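Local coordinates for putative uncharacterized protein (Campylobacter jejuni, PDB 5TPU) that is of unknown function but belongs to the WxcM-like family of the cupin clan, adopts a beta-sandwich fold and binds thymidine-5'-diphosphate, at residues E32-E36 with L60-L64; G69-L75 with R101-S107; L75-K79 with Y129-L133. The protein carries 3 engineered substitutions. All coordinates share one frame; numbering follows the deposited sequence.

Interaction 1 (E32-E36 with L60-L64)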
# COMPACT_ATOMS: atom_id res chain seq x y z
N GLU A 32 6.56 -11.62 -3.99
CA GLU A 32 5.10 -11.73 -4.07
C GLU A 32 4.59 -10.95 -5.26
O GLU A 32 3.52 -11.25 -5.78
CB GLU A 32 4.41 -11.20 -2.81
CG GLU A 32 4.69 -12.04 -1.58
CD GLU A 32 6.05 -11.78 -0.94
OE1 GLU A 32 6.83 -10.91 -1.40
OE2 GLU A 32 6.33 -12.46 0.06
N VAL A 33 5.34 -9.93 -5.66
CA VAL A 33 4.97 -9.03 -6.73
C VAL A 33 5.96 -9.40 -7.83
O VAL A 33 7.15 -9.35 -7.55
CB VAL A 33 5.23 -7.57 -6.26
CG1 VAL A 33 5.04 -6.57 -7.38
CG2 VAL A 33 4.32 -7.21 -5.12
N PRO A 34 5.49 -9.73 -9.06
CA PRO A 34 6.39 -10.13 -10.15
C PRO A 34 7.07 -8.97 -10.84
O PRO A 34 7.32 -9.02 -12.03
CB PRO A 34 5.44 -10.79 -11.17
CG PRO A 34 4.16 -10.06 -10.98
CD PRO A 34 4.08 -9.73 -9.50
N PHE A 35 7.34 -7.91 -10.10
CA PHE A 35 8.04 -6.77 -10.64
C PHE A 35 8.67 -5.98 -9.49
O PHE A 35 8.53 -6.33 -8.31
CB PHE A 35 7.10 -5.90 -11.49
CG PHE A 35 5.83 -5.47 -10.79
CD1 PHE A 35 5.84 -4.42 -9.90
CD2 PHE A 35 4.63 -6.09 -11.05
CE1 PHE A 35 4.66 -4.02 -9.27
CE2 PHE A 35 3.44 -5.69 -10.45
CZ PHE A 35 3.45 -4.65 -9.55
N GLU A 36 9.38 -4.93 -9.88
CA GLU A 36 9.88 -3.89 -9.00
C GLU A 36 8.89 -2.76 -8.81
O GLU A 36 8.48 -2.08 -9.74
CB GLU A 36 11.21 -3.31 -9.52
CG GLU A 36 12.39 -3.93 -8.79
CD GLU A 36 13.73 -3.76 -9.45
OE1 GLU A 36 14.09 -2.61 -9.79
OE2 GLU A 36 14.43 -4.78 -9.61
N LEU A 60 2.57 -1.36 -18.16
CA LEU A 60 2.38 -1.22 -16.73
C LEU A 60 1.76 -2.49 -16.15
O LEU A 60 0.71 -2.99 -16.61
CB LEU A 60 1.49 0.00 -16.45
CG LEU A 60 1.12 0.25 -14.98
CD1 LEU A 60 2.36 0.61 -14.19
CD2 LEU A 60 0.03 1.32 -14.89
N GLU A 61 2.44 -2.97 -15.12
CA GLU A 61 1.89 -4.01 -14.26
C GLU A 61 1.50 -3.48 -12.91
O GLU A 61 2.16 -2.55 -12.39
CB GLU A 61 2.95 -5.07 -14.05
CG GLU A 61 3.38 -5.73 -15.37
CD GLU A 61 4.52 -6.69 -15.12
OE1 GLU A 61 4.31 -7.84 -14.67
OE2 GLU A 61 5.64 -6.22 -15.34
N GLN A 62 0.47 -4.09 -12.33
CA GLN A 62 -0.03 -3.73 -11.01
C GLN A 62 -0.44 -4.92 -10.14
O GLN A 62 -0.83 -5.98 -10.64
CB GLN A 62 -1.26 -2.81 -11.14
CG GLN A 62 -1.02 -1.46 -11.82
CD GLN A 62 -2.30 -0.95 -12.45
OE1 GLN A 62 -2.90 -1.60 -13.31
NE2 GLN A 62 -2.77 0.18 -11.98
N VAL A 63 -0.42 -4.72 -8.83
CA VAL A 63 -1.16 -5.60 -7.94
C VAL A 63 -2.16 -4.81 -7.14
O VAL A 63 -1.77 -3.86 -6.48
CB VAL A 63 -0.22 -6.36 -7.01
CG1 VAL A 63 -1.00 -7.07 -5.90
CG2 VAL A 63 0.61 -7.33 -7.83
N LEU A 64 -3.42 -5.22 -7.21
CA LEU A 64 -4.56 -4.55 -6.54
C LEU A 64 -4.94 -5.29 -5.28
O LEU A 64 -5.19 -6.49 -5.35
CB LEU A 64 -5.80 -4.51 -7.45
CG LEU A 64 -5.86 -3.37 -8.48
CD1 LEU A 64 -4.63 -3.36 -9.37
CD2 LEU A 64 -7.12 -3.49 -9.32
O HOH W 1 8.24 -7.11 -14.42
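F35 holds CG between its backbone N and carbonyl carbon (chi1 54°), which carries the ring across to E61; E61 in turn sets its CG beside its own backbone N (chi1 -62°) and runs out straight. The two side chains lie alongside each other, pointing opposite ways, with ring and carboxylate planes 60° apart, and F35 CD2 rests 3.6 Å from E61 CB. The ring is sandwiched: the carbonyl O of E61 lies over one face, while V33 CG1 sits over the centre of the other, 3.1 Å above the plane. V63 N meets the edge, 3.9 Å from F35 CZ, and V63 CG2 adds an apolar touch 4.2 Å from F35 CE2. No direct hydrogen bond joins the segments; a single water donates to P34 O (3.2 Å) and to E61 OE2 (2.9 Å). Y94 and S117 also touch the F35 side chain. Q62 turns the other way, its OE1 accepting from R101, the nearest atoms of its side chain and a bound thymidine-5'-diphosphate about 6 Å apart. A loop is thus anchored by one aromatic plug over the start of strand 62-68, on the five-stranded antiparallel sheet of a cupin beta-sandwich.

Interaction 2 (G69-L75 with R101-S107)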
# COMPACT_ATOMS: atom_id res chain seq x y z
N GLY A 69 -13.52 -2.98 2.31
CA GLY A 69 -14.67 -3.04 1.48
C GLY A 69 -14.51 -3.85 0.20
O GLY A 69 -13.70 -4.75 0.13
N SER A 70 -15.26 -3.48 -0.82
CA SER A 70 -15.28 -4.28 -1.99
C SER A 70 -15.48 -3.50 -3.27
O SER A 70 -15.90 -2.35 -3.29
CB SER A 70 -16.31 -5.40 -1.88
OG SER A 70 -17.59 -4.87 -2.02
N CYS A 71 -15.13 -4.18 -4.35
CA CYS A 71 -15.40 -3.70 -5.71
C CYS A 71 -15.35 -4.85 -6.70
O CYS A 71 -14.93 -5.93 -6.36
CB CYS A 71 -14.43 -2.60 -6.15
SG CYS A 71 -12.81 -3.25 -6.60
N ASP A 72 -15.82 -4.58 -7.92
CA ASP A 72 -15.72 -5.44 -9.08
C ASP A 72 -14.77 -4.79 -10.06
O ASP A 72 -14.82 -3.56 -10.28
CB ASP A 72 -17.10 -5.60 -9.76
CG ASP A 72 -18.09 -6.26 -8.87
OD1 ASP A 72 -17.66 -7.12 -8.05
OD2 ASP A 72 -19.27 -5.91 -8.95
N ILE A 73 -13.91 -5.64 -10.62
CA ILE A 73 -13.00 -5.30 -11.69
C ILE A 73 -13.39 -6.18 -12.84
O ILE A 73 -13.36 -7.41 -12.74
CB ILE A 73 -11.51 -5.66 -11.44
CG1 ILE A 73 -11.21 -5.81 -9.96
CG2 ILE A 73 -10.61 -4.71 -12.23
CD1 ILE A 73 -10.11 -4.92 -9.39
N ILE A 74 -13.75 -5.53 -13.95
CA ILE A 74 -13.89 -6.23 -15.19
C ILE A 74 -12.58 -6.14 -15.95
O ILE A 74 -12.08 -5.07 -16.27
CB ILE A 74 -15.05 -5.64 -15.98
CG1 ILE A 74 -16.28 -5.62 -15.08
CG2 ILE A 74 -15.27 -6.45 -17.25
CD1 ILE A 74 -17.57 -5.43 -15.84
N LEU A 75 -11.97 -7.28 -16.18
CA LEU A 75 -10.75 -7.36 -16.95
C LEU A 75 -11.08 -7.80 -18.38
O LEU A 75 -12.05 -8.55 -18.58
CB LEU A 75 -9.80 -8.37 -16.33
CG LEU A 75 -9.25 -8.13 -14.93
CD1 LEU A 75 -8.53 -9.38 -14.46
CD2 LEU A 75 -8.27 -6.99 -14.94
N ARG A 101 -9.21 -2.66 -18.26
CA ARG A 101 -9.85 -2.91 -16.96
C ARG A 101 -10.73 -1.78 -16.60
O ARG A 101 -10.56 -0.66 -17.06
CB ARG A 101 -8.84 -3.13 -15.85
CG ARG A 101 -8.34 -1.88 -15.17
CD ARG A 101 -7.53 -0.94 -16.05
NE ARG A 101 -6.49 -1.67 -16.77
CZ ARG A 101 -5.29 -1.98 -16.28
NH1 ARG A 101 -4.95 -1.69 -15.02
NH2 ARG A 101 -4.41 -2.57 -17.04
N GLU A 102 -11.71 -2.12 -15.80
CA GLU A 102 -12.64 -1.16 -15.34
C GLU A 102 -13.10 -1.58 -13.97
O GLU A 102 -13.41 -2.75 -13.71
CB GLU A 102 -13.71 -0.93 -16.40
CG GLU A 102 -15.03 -1.66 -16.34
CD GLU A 102 -16.17 -0.70 -16.57
OE1 GLU A 102 -16.16 0.34 -15.91
OE2 GLU A 102 -17.06 -0.95 -17.40
N MET A 103 -13.05 -0.61 -13.06
CA MET A 103 -13.39 -0.84 -11.66
C MET A 103 -14.71 -0.17 -11.29
O MET A 103 -14.92 0.99 -11.60
CB MET A 103 -12.28 -0.30 -10.81
CG MET A 103 -10.92 -0.70 -11.32
SD MET A 103 -9.76 -0.69 -9.98
CE MET A 103 -9.31 1.02 -9.78
N LYS A 104 -15.59 -0.91 -10.65
CA LYS A 104 -16.93 -0.46 -10.40
C LYS A 104 -17.48 -1.08 -9.13
O LYS A 104 -16.81 -1.86 -8.49
CB LYS A 104 -17.82 -0.79 -11.62
CG LYS A 104 -18.09 -2.28 -11.82
CD LYS A 104 -19.03 -2.58 -13.00
CE LYS A 104 -19.43 -4.05 -12.95
NZ LYS A 104 -20.46 -4.42 -13.96
N ASN A 105 -18.72 -0.71 -8.81
CA ASN A 105 -19.40 -1.12 -7.61
C ASN A 105 -18.51 -1.10 -6.38
O ASN A 105 -18.56 -2.06 -5.62
CB ASN A 105 -19.95 -2.54 -7.78
CG ASN A 105 -20.94 -2.62 -8.90
OD1 ASN A 105 -21.83 -1.78 -8.99
ND2 ASN A 105 -20.78 -3.61 -9.78
N PHE A 106 -17.73 -0.05 -6.18
CA PHE A 106 -17.00 0.10 -4.91
C PHE A 106 -18.03 0.21 -3.80
O PHE A 106 -18.97 0.98 -3.93
CB PHE A 106 -16.11 1.34 -4.88
CG PHE A 106 -14.89 1.20 -5.73
CD1 PHE A 106 -14.98 1.36 -7.10
CD2 PHE A 106 -13.69 0.87 -5.17
CE1 PHE A 106 -13.87 1.20 -7.89
CE2 PHE A 106 -12.55 0.77 -5.95
CZ PHE A 106 -12.64 0.92 -7.31
N SER A 107 -17.91 -0.58 -2.75
CA SER A 107 -18.73 -0.30 -1.59
C SER A 107 -18.35 1.10 -1.05
O SER A 107 -17.25 1.61 -1.30
CB SER A 107 -18.55 -1.38 -0.55
OG SER A 107 -17.24 -1.39 -0.08
O HOH W 2 -18.42 -4.57 -4.86
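S70 O is held by two neighbouring residues: S107 N donates to it at 2.7 Å, and F106 CA comes within 3.1 Å in a CA-H...O contact. The link is returned by S70 N, which gives its hydrogen to S107 OG at 3.0 Å, the serine side chain standing in for a backbone acceptor. Beyond this end the strands run antiparallel, D72 with K104 and I74 with E102 as hydrogen-bonded pairs, I73 with M103 and L75 with R101 as non-hydrogen-bonded ones. Between the pairings S70-S107 and D72-K104 the second chain spends one extra residue, and N105 uses the place to send ND2 back to D72 OD2 (2.9 Å). That oxygen is met on its anti side, carboxylate and amide standing 83° apart. On the inner side, C71 lies over the F106 ring: CB is 3.7 Å from the ring centroid and 12° off the normal, a CH-pi contact, and SG adds a sulfur-aromatic one. I73 and M103 lie side by side on the inward face, CG2 of the former 4.1 Å from CG of the latter, against L64 of strand 62-68. R101, on the same face, extends from it toward the facing sheet, to Q62. On the face with D72 and I74, the extended K104 chain crosses I74, with NZ 3.6 Å from CD1. K83 brings a like charge close to K104, and the nearby but untouching D72 carboxylate probably eases that crowding. The chemistry is therefore divided, though not cleanly: mostly apolar and sulfur groups turn inward, with the R101 guanidinium among them, while the outer face carries carboxylate, amide and ammonium groups with I74 in their midst.

Interaction 3 (L75-K79 with Y129-L133)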
# COMPACT_ATOMS: atom_id res chain seq x y z
N LEU A 75 -11.97 -7.28 -16.18
CA LEU A 75 -10.75 -7.36 -16.95
C LEU A 75 -11.08 -7.80 -18.38
O LEU A 75 -12.05 -8.55 -18.58
CB LEU A 75 -9.80 -8.37 -16.33
CG LEU A 75 -9.25 -8.13 -14.93
CD1 LEU A 75 -8.53 -9.38 -14.46
CD2 LEU A 75 -8.27 -6.99 -14.94
N ASN A 76 -10.28 -7.33 -19.34
CA ASN A 76 -10.47 -7.62 -20.75
C ASN A 76 -9.11 -7.73 -21.48
O ASN A 76 -8.27 -6.80 -21.42
CB ASN A 76 -11.34 -6.54 -21.39
CG ASN A 76 -11.77 -6.90 -22.79
OD1 ASN A 76 -10.96 -7.22 -23.64
ND2 ASN A 76 -13.08 -6.90 -23.00
N ASP A 77 -8.86 -8.88 -22.10
CA ASP A 77 -7.55 -9.05 -22.73
C ASP A 77 -7.60 -8.82 -24.23
O ASP A 77 -6.58 -9.00 -24.88
CB ASP A 77 -6.90 -10.37 -22.40
CG ASP A 77 -7.62 -11.54 -23.00
OD1 ASP A 77 -7.08 -12.64 -22.77
OD2 ASP A 77 -8.70 -11.40 -23.62
N GLY A 78 -8.73 -8.37 -24.74
CA GLY A 78 -8.92 -8.12 -26.18
C GLY A 78 -9.80 -9.21 -26.74
O GLY A 78 -10.46 -9.02 -27.75
N LYS A 79 -9.82 -10.34 -26.04
CA LYS A 79 -10.47 -11.55 -26.49
C LYS A 79 -11.55 -11.95 -25.51
O LYS A 79 -12.70 -12.14 -25.89
CB LYS A 79 -9.42 -12.67 -26.60
CG LYS A 79 -9.18 -13.16 -28.01
CD LYS A 79 -8.71 -12.09 -28.99
CE LYS A 79 -8.85 -12.63 -30.42
NZ LYS A 79 -8.01 -11.90 -31.41
N TYR A 129 -11.11 1.76 -26.77
CA TYR A 129 -11.09 0.31 -26.80
C TYR A 129 -10.52 -0.21 -28.12
O TYR A 129 -9.74 -1.15 -28.12
CB TYR A 129 -12.49 -0.26 -26.54
CG TYR A 129 -12.48 -1.74 -26.38
CD1 TYR A 129 -11.63 -2.34 -25.45
CD2 TYR A 129 -13.27 -2.57 -27.19
CE1 TYR A 129 -11.57 -3.70 -25.31
CE2 TYR A 129 -13.21 -3.95 -27.05
CZ TYR A 129 -12.36 -4.51 -26.11
OH TYR A 129 -12.26 -5.87 -25.95
N ASP A 130 -10.86 0.44 -29.23
CA ASP A 130 -10.40 -0.04 -30.53
C ASP A 130 -8.91 0.19 -30.66
O ASP A 130 -8.22 -0.64 -31.26
CB ASP A 130 -11.18 0.58 -31.70
CG ASP A 130 -12.66 0.64 -31.41
OD1 ASP A 130 -13.36 -0.34 -31.74
OD2 ASP A 130 -13.11 1.63 -30.78
N GLU A 131 -8.39 1.25 -30.05
CA GLU A 131 -6.96 1.44 -30.04
C GLU A 131 -6.27 0.34 -29.26
O GLU A 131 -5.17 -0.11 -29.63
CB GLU A 131 -6.61 2.81 -29.46
CG GLU A 131 -5.14 3.11 -29.60
CD GLU A 131 -4.70 4.38 -28.89
OE1 GLU A 131 -3.58 4.37 -28.38
OE2 GLU A 131 -5.44 5.39 -28.82
N PHE A 132 -6.91 -0.08 -28.17
CA PHE A 132 -6.41 -1.20 -27.37
C PHE A 132 -6.32 -2.47 -28.23
O PHE A 132 -5.28 -3.13 -28.26
CB PHE A 132 -7.34 -1.47 -26.17
CG PHE A 132 -7.00 -2.70 -25.39
CD1 PHE A 132 -5.76 -2.83 -24.81
CD2 PHE A 132 -7.94 -3.69 -25.22
CE1 PHE A 132 -5.46 -3.95 -24.06
CE2 PHE A 132 -7.64 -4.82 -24.47
CZ PHE A 132 -6.40 -4.94 -23.88
N LEU A 133 -7.42 -2.81 -28.90
CA LEU A 133 -7.41 -3.97 -29.81
C LEU A 133 -6.29 -3.84 -30.84
O LEU A 133 -5.44 -4.73 -30.94
CB LEU A 133 -8.75 -4.09 -30.54
CG LEU A 133 -9.93 -4.37 -29.62
CD1 LEU A 133 -11.17 -4.58 -30.48
CD2 LEU A 133 -9.63 -5.58 -28.76
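Y129, on the first turn of helix 129-135, extends its phenol toward N76, and its OH donates to N76 OD1 at 3.0 Å; W100 packs edge-to-face with its ring. The ring meets the amide at nearly a right angle, OD1 lying at the ring's edge and in its plane. Seen from the acceptor the bond is bent: the hydroxyl stands above the carbonyl plane, at a C=O...donor angle of 98°, and is not on a lone pair. G78 N reaches the same OD1 at 2.7 Å, within the carbonyl plane and at 159°, closing an Asx turn. N76 has CG opposite its own nitrogen (chi1 -170°), a setting that brings the amide to the turn and the helix together. One helical turn on, F132 approaches the turn's backbone obliquely, CZ 3.6 Å from N76 O and CE2 3.7 Å from G78 N. L133 follows with CD2 3.7 Å from G78 O, while its CG rests over the rim of one face of the Y129 ring. The CA atoms of the two segments come nearest at G78 and L133 (5.7 Å). A second Asx turn overlaps the first, D77 OD2 accepting from K79 N at 2.9 Å and also from N80 N. The helix follows the part of the chain with the ligand-pocket residues Y120, Y125 and R127. Across these two segments it gives one hydroxyl bond, to an oxygen that G78 N already holds in the turn, so the N76 amide is probably fixed; the rest is F132 and L133 against main chain.

Interaction 1 is a buried contact and interaction 2 a partly buried one; interaction 3 lies at the surface, its centre about 16 Å from that of the chain. Interaction 1 sets a loop on one sheet, interaction 2 pairs strands of the facing one, and the two touch through Q62 with R101 and through L64 against I73 and M103. Interactions 2 and 3 share L75 and use strand 71-76 successively, first for sheet pairing, then where its trailing turn receives the C-terminal helix. Their chemistry follows their place: an aromatic ring and a water bridge in 32-36/60-64, main-chain hydrogen bonds in 69-75/101-107 with side-chain bonds from S107 and N105 at the irregular end, and a hydroxyl bond to an Asx turn in 75-79/129-133.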